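Local coordinates for Lic12234 (Leptospira interrogans, PDB 4TZH), which is of unknown function but folds as a leucine-rich repeat solenoid and may act as a virulence factor of this pathogenic spirochaete, at residues L69-R73 with N74-N78; L92-G96 with N97-N101; L115-N119 with N120-T124. All coordinates share one frame; numbering follows the deposited sequence. Where two conformers were deposited one is given.

Three successive turns of the solenoid are sampled at the same place: contact 1, contact 2 and contact 3 each follow the chain from the end of a strand of the parallel sheet (68-70, 91-93, 114-116) into the loop behind it. Each has a buried asparagine bonded to the carbonyl three residues back and an aliphatic pair five residues apart. Contacts 1 and 2 are buried and contact 3 partly so. Hydrogen bonds join neighbours: N97 ND2 donates to I71 O between contacts 1 and 2, and Q121 N probably to L99 O between contacts 2 and 3. Contact 1 differs in its isoleucine pair and in the aspartate that binds zinc; contact 2 alone turns on a glycine.

Contact 1 (L69-R73 with N74-N78); sequences LDISR and NQISN. With ZN (zinc ion), chain C.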
loop_
_atom_site.group_PDB
_atom_site.type_symbol
_atom_site.label_atom_id
_atom_site.label_comp_id
_atom_site.label_asym_id
_atom_site.label_seq_id
_atom_site.Cartn_x
_atom_site.Cartn_y
_atom_site.Cartn_z
ATOM N N LEU A 69 4.384 3.761 -4.428
ATOM C CA LEU A 69 3.836 2.706 -5.264
ATOM C C LEU A 69 2.340 2.925 -5.311
ATOM O O LEU A 69 1.651 2.874 -4.265
ATOM C CB LEU A 69 4.170 1.341 -4.638
ATOM C CG LEU A 69 3.651 0.109 -5.363
ATOM C CD1 LEU A 69 4.105 0.083 -6.827
ATOM C CD2 LEU A 69 4.142 -1.152 -4.646
ATOM N N ASP A 70 1.836 3.163 -6.516
ATOM C CA ASP A 70 0.411 3.391 -6.751
ATOM C C ASP A 70 -0.134 2.223 -7.565
ATOM O O ASP A 70 0.173 2.125 -8.750
ATOM C CB ASP A 70 0.211 4.704 -7.495
ATOM C CG ASP A 70 -1.202 4.879 -8.011
ATOM O OD1 ASP A 70 -2.095 4.208 -7.500
ATOM O OD2 ASP A 70 -1.379 5.693 -8.934
ATOM N N ILE A 71 -0.885 1.352 -6.910
ATOM C CA ILE A 71 -1.523 0.206 -7.584
ATOM C C ILE A 71 -3.018 0.301 -7.444
ATOM O O ILE A 71 -3.718 -0.702 -7.458
ATOM C CB ILE A 71 -1.086 -1.171 -7.078
ATOM C CG1 ILE A 71 0.258 -1.094 -6.369
ATOM C CG2 ILE A 71 -1.136 -2.162 -8.245
ATOM C CD1 ILE A 71 0.710 -2.445 -5.674
ATOM N N SER A 72 -3.507 1.516 -7.320
ATOM C CA SER A 72 -4.937 1.726 -7.165
ATOM C C SER A 72 -5.725 1.307 -8.380
ATOM O O SER A 72 -5.198 1.308 -9.481
ATOM C CB SER A 72 -5.217 3.189 -6.854
ATOM O OG SER A 72 -4.769 4.058 -7.882
ATOM N N ARG A 73 -6.998 0.960 -8.176
ATOM C CA ARG A 73 -7.903 0.650 -9.302
ATOM C C ARG A 73 -7.396 -0.503 -10.159
ATOM O O ARG A 73 -7.293 -0.408 -11.402
ATOM C CB ARG A 73 -8.239 1.901 -10.133
ATOM C CG ARG A 73 -9.055 2.917 -9.336
ATOM C CD ARG A 73 -9.648 4.028 -10.203
ATOM N NE ARG A 73 -10.445 3.474 -11.291
ATOM C CZ ARG A 73 -10.868 4.172 -12.338
ATOM N NH1 ARG A 73 -10.565 5.461 -12.454
ATOM N NH2 ARG A 73 -11.589 3.586 -13.286
ATOM N N ASN A 74 -7.088 -1.626 -9.496
ATOM C CA ASN A 74 -6.704 -2.843 -10.210
ATOM C C ASN A 74 -7.605 -3.931 -9.637
ATOM O O ASN A 74 -8.703 -3.625 -9.148
ATOM C CB ASN A 74 -5.217 -3.156 -10.018
ATOM C CG ASN A 74 -4.382 -2.360 -10.952
ATOM O OD1 ASN A 74 -4.179 -2.764 -12.089
ATOM N ND2 ASN A 74 -3.838 -1.223 -10.521
ATOM N N GLN A 75 -7.219 -5.204 -9.778
ATOM C CA GLN A 75 -7.980 -6.309 -9.182
ATOM C C GLN A 75 -6.994 -7.089 -8.306
ATOM O O GLN A 75 -7.009 -8.324 -8.287
ATOM C CB GLN A 75 -8.563 -7.231 -10.294
ATOM C CG GLN A 75 -9.464 -6.507 -11.313
ATOM C CD GLN A 75 -9.466 -7.157 -12.692
ATOM O OE1 GLN A 75 -9.173 -8.361 -12.874
ATOM N NE2 GLN A 75 -9.785 -6.357 -13.710
ATOM N N ILE A 76 -6.117 -6.365 -7.567
ATOM C CA ILE A 76 -5.092 -6.996 -6.743
ATOM C C ILE A 76 -5.727 -7.820 -5.632
ATOM O O ILE A 76 -6.495 -7.256 -4.856
ATOM C CB ILE A 76 -4.131 -5.907 -6.158
ATOM C CG1 ILE A 76 -3.378 -5.097 -7.264
ATOM C CG2 ILE A 76 -3.145 -6.498 -5.130
ATOM C CD1 ILE A 76 -2.229 -5.864 -8.043
ATOM N N SER A 77 -5.360 -9.099 -5.505
ATOM C CA SER A 77 -5.877 -9.925 -4.426
ATOM C C SER A 77 -4.752 -10.506 -3.564
ATOM O O SER A 77 -5.022 -11.043 -2.490
ATOM C CB SER A 77 -6.744 -11.043 -4.992
ATOM O OG SER A 77 -5.924 -11.893 -5.787
ATOM N N ASN A 78 -3.498 -10.426 -4.035
ATOM C CA ASN A 78 -2.383 -11.019 -3.292
ATOM C C ASN A 78 -1.092 -10.401 -3.715
ATOM O O ASN A 78 -1.021 -9.776 -4.789
ATOM C CB ASN A 78 -2.340 -12.553 -3.541
ATOM C CG ASN A 78 -1.973 -12.928 -4.960
ATOM O OD1 ASN A 78 -0.828 -13.295 -5.240
ATOM N ND2 ASN A 78 -2.924 -12.860 -5.898
HETATM ZN ZN ZN C . -0.398 7.217 -9.608
#
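N74 reaches back round the turn to the carbonyl of I71, with ND2 3.1 Å from I71 O. The donor stands above the carbonyl plane instead of lying on a lone pair, while the oxygen lies close to the plane of the N74 amide. Next to this bond I71 CG2 sits 3.8 Å from I76 CG1, the two isoleucine side chains crossing at about a right angle on the interior side of the loop. The amide has further direct partners: N74 ND2 also donates to L48 O of the preceding turn, and N74 OD1 accepts from L53 N, so hydrogen bonds from a buried side-chain amide join the two turns. At the strand end D70 closes an Asx turn, its OD1 taking the backbone N of S72 at 3.0 Å. The same OD1 accepts S72 OG at 2.7 Å through its syn lone pair. With CG anti to the backbone N (chi1 169°), the carboxylate extends so that OD2 binds zinc at 1.9 Å, a site shared with H47. One carboxylate thus divides its work, OD1 for the turn and OD2 for the metal.

Contact 2 (L92-G96 with N97-N101); sequences LFLNG and NSLSN
L94 O receives the side-chain amide of N97 across a tight loop, N97 ND2 lying 2.9 Å away with an almost straight N-H...O angle of 175°. N97 owes this reach to its first torsion: CG lies anti to its own carbonyl carbon and beside the backbone N (chi1 -85°), which turns the amide back inside the loop toward L94 O. Its plane contains L94 O almost exactly, yet the nitrogen approaches that carbonyl from above its plane, well away from the lone pairs. G96 turns the chain with a positive phi of 71°, a left-handed conformation that glycine adopts easily. Farther in, the two leucines meet methyl to methyl, L94 CD2 being 4.0 Å from L99 CD1, and their side chains cross roughly perpendicularly. L94 runs extended through its second torsion to CD1, so it is the other branch, CD2, that makes the touch. In L99 CG likewise stands beside the backbone N, CB points toward 92-96, and here the extended methyl, CD1, does the touching. The N97 amide has further partners in the previous turn, with ND2 also donating to I71 O and OD1 accepting from I76 N. L94 and L99 add an apolar contact to the core, and beside it both ends of a buried amide are satisfied by backbone groups.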
loop_
_atom_site.group_PDB
_atom_site.type_symbol
_atom_site.label_atom_id
_atom_site.label_comp_id
_atom_site.label_asym_id
_atom_site.label_seq_id
_atom_site.Cartn_x
_atom_site.Cartn_y
_atom_site.Cartn_z
ATOM N N LEU A 92 1.826 4.003 -0.141
ATOM C CA LEU A 92 1.295 2.853 -0.868
ATOM C C LEU A 92 -0.201 3.078 -1.101
ATOM O O LEU A 92 -0.982 3.148 -0.141
ATOM C CB LEU A 92 1.535 1.588 -0.052
ATOM C CG LEU A 92 0.989 0.292 -0.631
ATOM C CD1 LEU A 92 1.444 0.065 -2.081
ATOM C CD2 LEU A 92 1.488 -0.901 0.221
ATOM N N PHE A 93 -0.580 3.219 -2.377
ATOM C CA PHE A 93 -1.991 3.349 -2.736
ATOM C C PHE A 93 -2.506 1.999 -3.222
ATOM O O PHE A 93 -2.062 1.505 -4.266
ATOM C CB PHE A 93 -2.197 4.371 -3.864
ATOM C CG PHE A 93 -1.947 5.806 -3.518
ATOM C CD1 PHE A 93 -2.960 6.593 -2.986
ATOM C CD2 PHE A 93 -0.763 6.422 -3.889
ATOM C CE1 PHE A 93 -2.726 7.950 -2.688
ATOM C CE2 PHE A 93 -0.535 7.766 -3.591
ATOM C CZ PHE A 93 -1.508 8.503 -2.970
ATOM N N LEU A 94 -3.410 1.390 -2.449
ATOM C CA LEU A 94 -3.996 0.105 -2.795
ATOM C C LEU A 94 -5.494 0.232 -2.889
ATOM O O LEU A 94 -6.183 -0.805 -2.931
ATOM C CB LEU A 94 -3.628 -0.965 -1.767
ATOM C CG LEU A 94 -2.353 -1.687 -2.090
ATOM C CD1 LEU A 94 -1.845 -2.408 -0.835
ATOM C CD2 LEU A 94 -2.673 -2.763 -3.166
ATOM N N ASN A 95 -5.996 1.458 -2.954
ATOM C CA ASN A 95 -7.445 1.626 -2.981
ATOM C C ASN A 95 -8.051 1.069 -4.270
ATOM O O ASN A 95 -7.425 1.178 -5.328
ATOM C CB ASN A 95 -7.802 3.061 -2.796
ATOM C CG ASN A 95 -7.009 3.993 -3.629
ATOM O OD1 ASN A 95 -5.767 4.117 -3.444
ATOM N ND2 ASN A 95 -7.693 4.670 -4.548
ATOM N N GLY A 96 -9.272 0.548 -4.174
ATOM C CA GLY A 96 -9.948 0.055 -5.363
ATOM C C GLY A 96 -9.330 -1.220 -5.880
ATOM O O GLY A 96 -8.865 -1.262 -7.028
ATOM N N ASN A 97 -9.281 -2.262 -5.051
ATOM C CA ASN A 97 -8.712 -3.536 -5.474
ATOM C C ASN A 97 -9.583 -4.687 -4.972
ATOM O O ASN A 97 -10.743 -4.462 -4.611
ATOM C CB ASN A 97 -7.245 -3.649 -5.022
ATOM C CG ASN A 97 -6.305 -3.004 -5.990
ATOM O OD1 ASN A 97 -6.198 -3.502 -7.115
ATOM N ND2 ASN A 97 -5.651 -1.884 -5.619
ATOM N N SER A 98 -9.062 -5.920 -5.037
ATOM C CA SER A 98 -9.790 -7.113 -4.646
ATOM C C SER A 98 -9.181 -7.772 -3.430
ATOM O O SER A 98 -9.113 -9.007 -3.352
ATOM C CB SER A 98 -9.815 -8.070 -5.832
ATOM O OG SER A 98 -10.480 -7.429 -6.904
ATOM N N LEU A 99 -8.710 -6.968 -2.464
ATOM C CA LEU A 99 -8.095 -7.537 -1.277
ATOM C C LEU A 99 -9.096 -7.963 -0.230
ATOM O O LEU A 99 -9.857 -7.131 0.258
ATOM C CB LEU A 99 -7.082 -6.567 -0.653
ATOM C CG LEU A 99 -5.862 -6.286 -1.497
ATOM C CD1 LEU A 99 -5.203 -4.983 -1.022
ATOM C CD2 LEU A 99 -4.884 -7.449 -1.461
ATOM N N SER A 100 -9.075 -9.259 0.141
ATOM C CA SER A 100 -9.922 -9.730 1.229
ATOM C C SER A 100 -9.061 -9.950 2.470
ATOM O O SER A 100 -9.588 -9.985 3.589
ATOM C CB SER A 100 -10.713 -10.980 0.850
ATOM O OG SER A 100 -9.874 -12.032 0.407
ATOM N N ASN A 101 -7.729 -10.045 2.277
ATOM C CA ASN A 101 -6.747 -10.196 3.355
ATOM C C ASN A 101 -5.454 -9.475 2.987
ATOM O O ASN A 101 -5.141 -9.394 1.797
ATOM C CB ASN A 101 -6.426 -11.671 3.592
ATOM C CG ASN A 101 -7.552 -12.459 4.210
ATOM O OD1 ASN A 101 -7.721 -12.500 5.431
ATOM N ND2 ASN A 101 -8.346 -13.101 3.377
#

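Contact 3 (L115-N119 with N120-T124); sequences LYLNN and NQLTT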
loop_
_atom_site.group_PDB
_atom_site.type_symbol
_atom_site.label_atom_id
_atom_site.label_comp_id
_atom_site.label_asym_id
_atom_site.label_seq_id
_atom_site.Cartn_x
_atom_site.Cartn_y
_atom_site.Cartn_z
ATOM N N LEU A 115 -0.897 4.662 4.006
ATOM C CA LEU A 115 -1.402 3.422 3.431
ATOM C C LEU A 115 -2.887 3.598 3.118
ATOM O O LEU A 115 -3.669 3.802 4.052
ATOM C CB LEU A 115 -1.170 2.268 4.407
ATOM C CG LEU A 115 -1.696 0.903 4.009
ATOM C CD1 LEU A 115 -1.241 0.482 2.600
ATOM C CD2 LEU A 115 -1.269 -0.151 4.998
ATOM N N TYR A 116 -3.240 3.555 1.846
ATOM C CA TYR A 116 -4.639 3.697 1.444
ATOM C C TYR A 116 -5.175 2.359 1.004
ATOM O O TYR A 116 -4.659 1.758 0.047
ATOM C CB TYR A 116 -4.752 4.658 0.254
ATOM C CG TYR A 116 -4.774 6.113 0.630
ATOM C CD1 TYR A 116 -5.949 6.723 1.069
ATOM C CD2 TYR A 116 -3.630 6.887 0.545
ATOM C CE1 TYR A 116 -5.976 8.077 1.413
ATOM C CE2 TYR A 116 -3.662 8.257 0.836
ATOM C CZ TYR A 116 -4.820 8.826 1.315
ATOM O OH TYR A 116 -4.843 10.175 1.577
ATOM N N LEU A 117 -6.176 1.869 1.706
ATOM C CA LEU A 117 -6.775 0.560 1.438
ATOM C C LEU A 117 -8.263 0.726 1.192
ATOM O O LEU A 117 -8.967 -0.305 1.223
ATOM C CB LEU A 117 -6.520 -0.394 2.606
ATOM C CG LEU A 117 -5.096 -0.909 2.704
ATOM C CD1 LEU A 117 -4.803 -1.439 4.089
ATOM C CD2 LEU A 117 -4.846 -2.026 1.648
ATOM N N ASN A 118 -8.724 1.947 0.889
ATOM C CA ASN A 118 -10.161 2.194 0.666
ATOM C C ASN A 118 -10.691 1.286 -0.437
ATOM O O ASN A 118 -9.970 0.970 -1.375
ATOM C CB ASN A 118 -10.418 3.620 0.192
ATOM C CG ASN A 118 -9.603 4.680 0.875
ATOM O OD1 ASN A 118 -8.361 4.600 0.950
ATOM N ND2 ASN A 118 -10.279 5.772 1.211
ATOM N N ASN A 119 -11.981 0.939 -0.368
ATOM C CA ASN A 119 -12.617 0.177 -1.437
ATOM C C ASN A 119 -11.935 -1.127 -1.774
ATOM O O ASN A 119 -11.562 -1.379 -2.933
ATOM C CB ASN A 119 -12.779 1.068 -2.692
ATOM C CG ASN A 119 -13.574 2.315 -2.432
ATOM O OD1 ASN A 119 -13.039 3.421 -2.394
ATOM N ND2 ASN A 119 -14.857 2.152 -2.207
ATOM N N ASN A 120 -11.801 -1.967 -0.760
ATOM C CA ASN A 120 -11.334 -3.350 -0.859
ATOM C C ASN A 120 -12.371 -4.185 -0.102
ATOM O O ASN A 120 -13.477 -3.683 0.183
ATOM C CB ASN A 120 -9.910 -3.524 -0.322
ATOM C CG ASN A 120 -8.899 -3.131 -1.365
ATOM O OD1 ASN A 120 -8.626 -3.915 -2.284
ATOM N ND2 ASN A 120 -8.323 -1.948 -1.239
ATOM N N GLN A 121 -12.095 -5.473 0.126
ATOM C CA GLN A 121 -13.082 -6.283 0.825
ATOM C C GLN A 121 -12.464 -6.874 2.096
ATOM O O GLN A 121 -12.714 -8.032 2.459
ATOM C CB GLN A 121 -13.610 -7.364 -0.149
ATOM C CG GLN A 121 -14.219 -6.772 -1.430
ATOM C CD GLN A 121 -13.147 -6.517 -2.463
ATOM O OE1 GLN A 121 -12.220 -7.315 -2.612
ATOM N NE2 GLN A 121 -13.195 -5.365 -3.139
ATOM N N LEU A 122 -11.620 -6.084 2.777
ATOM C CA LEU A 122 -10.927 -6.588 3.958
ATOM C C LEU A 122 -11.884 -6.853 5.092
ATOM O O LEU A 122 -12.793 -6.067 5.341
ATOM C CB LEU A 122 -9.866 -5.609 4.441
ATOM C CG LEU A 122 -8.705 -5.350 3.468
ATOM C CD1 LEU A 122 -7.932 -4.076 3.902
ATOM C CD2 LEU A 122 -7.768 -6.548 3.393
ATOM N N THR A 123 -11.662 -7.950 5.800
ATOM C CA THR A 123 -12.478 -8.304 6.948
ATOM C C THR A 123 -11.752 -7.981 8.231
ATOM O O THR A 123 -12.388 -7.791 9.259
ATOM C CB THR A 123 -12.976 -9.758 6.894
ATOM O OG1 THR A 123 -11.833 -10.613 6.949
ATOM C CG2 THR A 123 -13.791 -10.031 5.648
ATOM N N THR A 124 -10.424 -7.880 8.172
ATOM C CA THR A 124 -9.574 -7.513 9.298
ATOM C C THR A 124 -8.204 -7.115 8.786
ATOM O O THR A 124 -7.992 -6.993 7.573
ATOM C CB THR A 124 -9.489 -8.643 10.355
ATOM O OG1 THR A 124 -8.902 -8.095 11.541
ATOM C CG2 THR A 124 -8.697 -9.870 9.867
#
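N120, L117 and N119 account for most of what this turn buries. N120 carries the polar half: ND2 lies 3.0 Å from L117 O, the N-H...O angle is 172°, and the acceptor sits nearly in the plane of the amide, although the nitrogen itself stands above the plane of the carbonyl. The chain of N120 gets there because CG is set beside the backbone N, chi1 -82°, tucking the amide inside the loop. Its CB comes 3.7 Å from the same L117 O. L117 supplies the apolar half, its CD1 meeting CD1 of L122 at 4.1 Å, with the two side chains crossing near a right angle. N119 makes the bend between them with a left-handed backbone, phi 56°. Outside the turn, N120 ND2 also donates to L94 O and N120 OD1 accepts from L99 N, both in the preceding turn, whereas L117 O takes a second donor, N143 ND2, from the following one. N120 ND2 thus bonds both its own turn and the one before, while the carbonyl of L117, just past the strand, accepts from ahead: across these turns, hydrogen bonds from buried side-chain amides form an asparagine ladder along the leucine-rich repeat core.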